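PDB 2O62: hypothetical protein from Nostoc punctiforme, which is of unknown function but has two mainly beta parts probably related to the calycins, beta-barrel proteins that often bind small hydrophobic ligands. Local coordinates for residues 97-101 against 102-106; 138-141 against 142-146. All coordinates share one frame; numbering follows the deposited sequence.

Contact 1 (97-101 against 102-106); sequences AFVHE and NRRLR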
ATOM      1  N   ALA A  97      -3.824  -1.804   1.346  1.00 20.42           N
ATOM      2  CA  ALA A  97      -5.125  -1.892   0.681  1.00 19.15           C
ATOM      3  C   ALA A  97      -5.881  -0.574   0.823  1.00 19.80           C
ATOM      4  O   ALA A  97      -6.299  -0.219   1.916  1.00 20.43           O
ATOM      5  CB  ALA A  97      -5.941  -3.051   1.313  1.00 19.30           C
ATOM      6  N   PHE A  98      -6.025   0.152  -0.286  1.00 19.87           N
ATOM      7  CA  PHE A  98      -6.776   1.399  -0.361  1.00 20.46           C
ATOM      8  C   PHE A  98      -8.227   1.178  -0.800  1.00 21.51           C
ATOM      9  O   PHE A  98      -8.489   0.451  -1.752  1.00 21.71           O
ATOM     10  CB  PHE A  98      -6.121   2.396  -1.347  1.00 21.18           C
ATOM     11  CG  PHE A  98      -4.661   2.645  -1.118  1.00 22.01           C
ATOM     12  CD1 PHE A  98      -3.690   1.846  -1.736  1.00 23.50           C
ATOM     13  CD2 PHE A  98      -4.249   3.722  -0.340  1.00 22.31           C
ATOM     14  CE1 PHE A  98      -2.351   2.098  -1.571  1.00 21.76           C
ATOM     15  CE2 PHE A  98      -2.893   3.957  -0.149  1.00 21.04           C
ATOM     16  CZ  PHE A  98      -1.968   3.153  -0.744  1.00 22.75           C
ATOM     17  N   VAL A  99      -9.154   1.834  -0.110  1.00 21.77           N
ATOM     18  CA  VAL A  99     -10.546   1.876  -0.466  1.00 21.46           C
ATOM     19  C   VAL A  99     -10.893   3.325  -0.860  1.00 22.66           C
ATOM     20  O   VAL A  99     -10.511   4.284  -0.187  1.00 21.64           O
ATOM     21  CB  VAL A  99     -11.392   1.409   0.679  1.00 21.71           C
ATOM     22  CG1 VAL A  99     -12.878   1.487   0.320  1.00 24.29           C
ATOM     23  CG2 VAL A  99     -10.969  -0.004   1.079  1.00 22.08           C
ATOM     24  N   HIS A 100     -11.573   3.477  -1.986  1.00 21.91           N
ATOM     25  CA  HIS A 100     -12.056   4.776  -2.458  1.00 22.34           C
ATOM     26  C   HIS A 100     -13.291   4.618  -3.321  1.00 22.21           C
ATOM     27  O   HIS A 100     -13.196   4.098  -4.438  1.00 19.18           O
ATOM     28  CB  HIS A 100     -10.975   5.458  -3.291  1.00 22.43           C
ATOM     29  CG  HIS A 100     -11.392   6.792  -3.842  1.00 24.92           C
ATOM     30  ND1 HIS A 100     -11.358   7.950  -3.089  1.00 27.47           N
ATOM     31  CD2 HIS A 100     -11.838   7.154  -5.063  1.00 27.60           C
ATOM     32  CE1 HIS A 100     -11.783   8.962  -3.823  1.00 26.58           C
ATOM     33  NE2 HIS A 100     -12.091   8.506  -5.021  1.00 28.31           N
ATOM     34  N   GLU A 101     -14.443   5.018  -2.784  1.00 22.68           N
ATOM     35  CA  GLU A 101     -15.702   4.993  -3.523  1.00 24.94           C
ATOM     36  C   GLU A 101     -15.971   3.557  -4.028  1.00 23.15           C
ATOM     37  O   GLU A 101     -16.100   2.654  -3.206  1.00 23.82           O
ATOM     38  CB  GLU A 101     -15.692   6.083  -4.629  1.00 25.08           C
ATOM     39  CG  GLU A 101     -15.550   7.505  -4.038  1.00 28.30           C
ATOM     40  CD  GLU A 101     -15.632   8.638  -5.058  1.00 30.51           C
ATOM     41  OE1 GLU A 101     -15.568   8.376  -6.296  1.00 38.45           O
ATOM     42  OE2 GLU A 101     -15.719   9.814  -4.615  1.00 37.50           O
ATOM     43  N   ASN A 102     -16.040   3.343  -5.341  1.00 22.06           N
ATOM     44  CA  ASN A 102     -16.366   2.014  -5.910  1.00 21.69           C
ATOM     45  C   ASN A 102     -15.158   1.103  -6.150  1.00 21.46           C
ATOM     46  O   ASN A 102     -15.284   0.104  -6.831  1.00 20.53           O
ATOM     47  CB  ASN A 102     -17.153   2.143  -7.250  1.00 21.55           C
ATOM     48  CG  ASN A 102     -16.261   2.557  -8.446  1.00 24.22           C
ATOM     49  OD1 ASN A 102     -15.505   3.559  -8.356  1.00 28.79           O
ATOM     50  ND2 ASN A 102     -16.366   1.807  -9.584  1.00 19.25           N
ATOM     51  N   ARG A 103     -13.989   1.511  -5.681  1.00 20.86           N
ATOM     52  CA  ARG A 103     -12.727   0.859  -5.992  1.00 19.66           C
ATOM     53  C   ARG A 103     -11.980   0.457  -4.747  1.00 20.47           C
ATOM     54  O   ARG A 103     -12.045   1.140  -3.719  1.00 20.02           O
ATOM     55  CB  ARG A 103     -11.798   1.819  -6.765  1.00 21.32           C
ATOM     56  CG  ARG A 103     -12.199   2.072  -8.214  1.00 20.25           C
ATOM     57  CD  ARG A 103     -11.992   0.910  -9.182  1.00 22.05           C
ATOM     58  NE  ARG A 103     -10.786   0.171  -8.829  1.00 22.10           N
ATOM     59  CZ  ARG A 103      -9.557   0.492  -9.205  1.00 21.38           C
ATOM     60  NH1 ARG A 103      -9.367   1.451 -10.095  1.00 21.04           N
ATOM     61  NH2 ARG A 103      -8.529  -0.203  -8.724  1.00 21.26           N
ATOM     62  N   ARG A 104     -11.246  -0.644  -4.862  1.00 20.29           N
ATOM     63  CA  ARG A 104     -10.122  -0.920  -3.973  1.00 20.85           C
ATOM     64  C   ARG A 104      -8.898  -1.116  -4.838  1.00 21.11           C
ATOM     65  O   ARG A 104      -8.991  -1.586  -5.993  1.00 20.81           O
ATOM     66  CB  ARG A 104     -10.326  -2.118  -3.063  1.00 20.68           C
ATOM     67  CG  ARG A 104     -11.639  -2.138  -2.355  1.00 22.59           C
ATOM     68  CD  ARG A 104     -11.618  -3.031  -1.142  1.00 22.54           C
ATOM     69  NE  ARG A 104     -11.444  -4.425  -1.481  1.00 21.58           N
ATOM     70  CZ  ARG A 104     -11.442  -5.436  -0.621  1.00 24.82           C
ATOM     71  NH1 ARG A 104     -11.626  -5.220   0.668  1.00 23.56           N
ATOM     72  NH2 ARG A 104     -11.269  -6.680  -1.051  1.00 25.08           N
ATOM     73  N   LEU A 105      -7.753  -0.724  -4.300  1.00 20.86           N
ATOM     74  CA  LEU A 105      -6.469  -1.027  -4.911  1.00 21.00           C
ATOM     75  C   LEU A 105      -5.629  -1.588  -3.815  1.00 20.83           C
ATOM     76  O   LEU A 105      -5.351  -0.875  -2.824  1.00 20.30           O
ATOM     77  CB  LEU A 105      -5.747   0.201  -5.471  1.00 21.73           C
ATOM     78  CG  LEU A 105      -4.328  -0.302  -5.863  1.00 27.08           C
ATOM     79  CD1 LEU A 105      -4.340  -0.768  -7.336  1.00 27.81           C
ATOM     80  CD2 LEU A 105      -3.197   0.530  -5.579  1.00 27.36           C
ATOM     81  N   ARG A 106      -5.235  -2.851  -3.978  1.00 21.14           N
ATOM     82  CA  ARG A 106      -4.537  -3.558  -2.914  1.00 21.12           C
ATOM     83  C   ARG A 106      -3.211  -4.033  -3.472  1.00 22.16           C
ATOM     84  O   ARG A 106      -3.175  -4.649  -4.539  1.00 22.86           O
ATOM     85  CB  ARG A 106      -5.335  -4.707  -2.378  1.00 21.53           C
ATOM     86  CG  ARG A 106      -6.693  -4.297  -2.047  1.00 21.94           C
ATOM     87  CD  ARG A 106      -7.470  -5.318  -1.241  1.00 23.03           C
ATOM     88  NE  ARG A 106      -8.035  -6.408  -2.022  1.00 22.16           N
ATOM     89  CZ  ARG A 106      -7.840  -7.706  -1.781  1.00 23.07           C
ATOM     90  NH1 ARG A 106      -7.016  -8.125  -0.827  1.00 23.86           N
ATOM     91  NH2 ARG A 106      -8.506  -8.615  -2.475  1.00 21.05           N
TER
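A beta hairpin with a two-residue loop joins strands 93-100 and 103-111, and H100 and R103, a hydrogen-bonded pair, are the ends of its type II' turn. E101, at the first corner, takes the positive phi (57°) that this turn requires, a place where glycine is common. H100 N gives a nearly straight bond to R103 O at 2.9 Å, and R103 N returns one to H100 O at 3.0 Å. F98 N and L105 O pair at 2.8 Å, and L105 N reaches F98 O at 2.9 Å. F98 O also receives a CA-H contact from R104.

F98 and L105 point the same way from one face of the hairpin. Ring atom CD1 of F98 lies 4.1 Å from L105 CD2, and L105 O sits at the edge of the ring. W239 of strand 233-242 packs on both side chains. On the other face V99 lies alongside R104, with V99 CG2 3.8 Å from R104 CD. With CG1 anti to the backbone N (chi1 178°), it is CG2 that turns to the R104 stem. The CB of A97 touches the CG and CD of R106, and R106 CD also lies over one face of the R104 guanidinium, offset toward its rim.

R103 NH2 bonds to R104 O at 3.1 Å and forms a salt bridge with D217. R104 and R106 pack their stems on V99 and A97 and send their charged ends to N12 and E125, and to E95 and E125. E125 thus probably offsets two buried positive charges.

Contact 2 (138-141 against 142-146); sequences LQIN and DLLGE
D142 folds back on Q139 in the tight turn that leads from the loop 138-141 into strand 145-155. Its CB lies 3.2 Å from Q139 O. CG is anti to the carbonyl carbon (chi1 -68°), which brings the carboxylate beside the backbone of Q139; D142 CG itself lies 3.7 Å from Q139 O. OD2 accepts a bond from Q139 N at 3.0 Å, and the N-H arrives from above the carboxylate plane, 42° out of it. OD2 also lies 3.7 Å from the CB of Q139 and 4.0 Å from CD1 of L138.

The backbone answers in the reverse direction, with D142 N bonded to Q139 O at 2.9 Å. One residue on, L143 N bonds to I140 O at 2.8 Å, and L144 N adds a weak bond to the same oxygen. A water donates to both N141 O and L144 O.

Leucine and isoleucine side chains line the turn. L138 CD1 meets L143 CD2, and I140 CG2 meets L144 CD2. L214 packs on L138 and I140, and I170 on L143 and L144.

With an alanine here in place of D142, Q139 N would probably lose its carboxylate mate, leaving the backbone bonds to hold this end of the turn. The paired bonds between Q139 and D142 close the turn through side chain and backbone together, so its shape does not rest on backbone bonds alone.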
ATOM      1  N   LEU A 138       0.973   4.612 -14.037  1.00 18.10           N
ATOM      2  CA  LEU A 138       1.645   5.749 -13.419  1.00 17.76           C
ATOM      3  C   LEU A 138       2.940   6.135 -14.143  1.00 18.64           C
ATOM      4  O   LEU A 138       3.741   5.268 -14.471  1.00 17.50           O
ATOM      5  CB  LEU A 138       1.948   5.449 -11.965  1.00 18.53           C
ATOM      6  CG  LEU A 138       2.449   6.581 -11.071  1.00 16.82           C
ATOM      7  CD1 LEU A 138       1.475   7.724 -10.960  1.00 20.22           C
ATOM      8  CD2 LEU A 138       2.755   6.019  -9.713  1.00 16.81           C
ATOM      9  N   GLN A 139       3.112   7.438 -14.389  1.00 19.31           N
ATOM     10  CA  GLN A 139       4.330   7.978 -15.001  1.00 20.85           C
ATOM     11  C   GLN A 139       4.970   9.000 -14.069  1.00 19.78           C
ATOM     12  O   GLN A 139       4.283   9.634 -13.289  1.00 20.05           O
ATOM     13  CB  GLN A 139       3.982   8.684 -16.307  1.00 21.64           C
ATOM     14  CG  GLN A 139       3.298   7.779 -17.329  1.00 26.62           C
ATOM     15  CD  GLN A 139       4.246   6.775 -17.965  1.00 33.07           C
ATOM     16  OE1 GLN A 139       5.440   6.699 -17.617  1.00 39.83           O
ATOM     17  NE2 GLN A 139       3.721   5.994 -18.919  1.00 34.74           N
ATOM     18  N   ILE A 140       6.275   9.174 -14.145  1.00 20.79           N
ATOM     19  CA  ILE A 140       6.943  10.207 -13.318  1.00 22.04           C
ATOM     20  C   ILE A 140       6.279  11.555 -13.508  1.00 20.25           C
ATOM     21  O   ILE A 140       6.059  12.309 -12.573  1.00 19.67           O
ATOM     22  CB  ILE A 140       8.425  10.396 -13.727  1.00 22.81           C
ATOM     23  CG1 ILE A 140       9.205   9.137 -13.455  1.00 27.57           C
ATOM     24  CG2 ILE A 140       9.069  11.542 -12.949  1.00 25.88           C
ATOM     25  CD1 ILE A 140       9.105   8.686 -12.055  1.00 31.64           C
ATOM     26  N   ASN A 141       6.002  11.883 -14.754  1.00 20.57           N
ATOM     27  CA  ASN A 141       5.371  13.157 -15.036  1.00 20.95           C
ATOM     28  C   ASN A 141       4.017  13.380 -14.357  1.00 20.70           C
ATOM     29  O   ASN A 141       3.584  14.517 -14.176  1.00 20.88           O
ATOM     30  CB  ASN A 141       5.263  13.335 -16.529  1.00 21.54           C
ATOM     31  CG  ASN A 141       6.613  13.541 -17.166  1.00 25.34           C
ATOM     32  OD1 ASN A 141       7.633  13.603 -16.489  1.00 29.03           O
ATOM     33  ND2 ASN A 141       6.625  13.635 -18.471  1.00 29.45           N
ATOM     34  N   ASP A 142       3.345  12.315 -13.958  1.00 21.10           N
ATOM     35  CA  ASP A 142       2.105  12.457 -13.192  1.00 22.01           C
ATOM     36  C   ASP A 142       2.361  12.983 -11.771  1.00 22.57           C
ATOM     37  O   ASP A 142       1.437  13.432 -11.099  1.00 22.89           O
ATOM     38  CB  ASP A 142       1.413  11.104 -13.061  1.00 22.52           C
ATOM     39  CG  ASP A 142       0.882  10.588 -14.384  1.00 25.85           C
ATOM     40  OD1 ASP A 142       0.467  11.394 -15.272  1.00 24.06           O
ATOM     41  OD2 ASP A 142       0.842   9.345 -14.528  1.00 27.26           O
ATOM     42  N   LEU A 143       3.591  12.843 -11.295  1.00 21.38           N
ATOM     43  CA  LEU A 143       3.901  13.164  -9.916  1.00 20.92           C
ATOM     44  C   LEU A 143       4.638  14.476  -9.730  1.00 20.84           C
ATOM     45  O   LEU A 143       4.644  15.009  -8.619  1.00 21.30           O
ATOM     46  CB  LEU A 143       4.694  12.038  -9.258  1.00 21.27           C
ATOM     47  CG  LEU A 143       4.005  10.686  -9.247  1.00 23.40           C
ATOM     48  CD1 LEU A 143       4.901   9.613  -8.699  1.00 28.30           C
ATOM     49  CD2 LEU A 143       2.700  10.764  -8.449  1.00 26.77           C
ATOM     50  N   LEU A 144       5.244  15.000 -10.798  1.00 18.93           N
ATOM     51  CA  LEU A 144       6.068  16.185 -10.660  1.00 19.61           C
ATOM     52  C   LEU A 144       5.201  17.340 -10.172  1.00 20.18           C
ATOM     53  O   LEU A 144       4.074  17.548 -10.645  1.00 21.18           O
ATOM     54  CB  LEU A 144       6.711  16.572 -11.985  1.00 20.04           C
ATOM     55  CG  LEU A 144       7.656  15.558 -12.598  1.00 21.33           C
ATOM     56  CD1 LEU A 144       8.084  16.022 -13.961  1.00 21.28           C
ATOM     57  CD2 LEU A 144       8.863  15.350 -11.695  1.00 23.28           C
ATOM     58  N   GLY A 145       5.736  18.102  -9.227  1.00 19.82           N
ATOM     59  CA  GLY A 145       5.055  19.259  -8.705  1.00 19.48           C
ATOM     60  C   GLY A 145       5.119  19.189  -7.205  1.00 19.62           C
ATOM     61  O   GLY A 145       6.042  18.590  -6.657  1.00 18.74           O
ATOM     62  N   GLU A 146       4.107  19.767  -6.571  1.00 19.63           N
ATOM     63  CA  GLU A 146       3.959  19.761  -5.134  1.00 21.09           C
ATOM     64  C   GLU A 146       2.615  19.254  -4.687  1.00 20.31           C
ATOM     65  O   GLU A 146       1.620  19.502  -5.316  1.00 19.72           O
ATOM     66  CB  GLU A 146       4.125  21.173  -4.613  1.00 22.45           C
ATOM     67  CG  GLU A 146       5.554  21.636  -4.725  1.00 27.92           C
ATOM     68  CD  GLU A 146       5.786  23.025  -4.159  1.00 34.88           C
ATOM     69  OE1 GLU A 146       5.023  23.453  -3.239  1.00 40.66           O
ATOM     70  OE2 GLU A 146       6.723  23.687  -4.661  1.00 35.70           O
TER
HETATM   71  O   HOH W   1       2.794  16.757 -12.963  1.00 32.03           O

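In the fold
Contact 1 comes first along the chain and closes before contact 2 opens. Their centres are about 21 Å apart, and their nearest atoms about 9 Å, so they do not touch. Contact 1 is a hairpin in the antiparallel sheet of the N-terminal half. Contact 2 lies in the C-terminal half, where it leads into strand 145-155, the first strand of the closed barrel. The rest of strand 103-111, strand 117-127 and the loop after it lead from one to the other. Strand 233-242 of the barrel touches both contacts. It packs on the N-terminal hairpin at W239 and I241, and on the loop of its own half at L240.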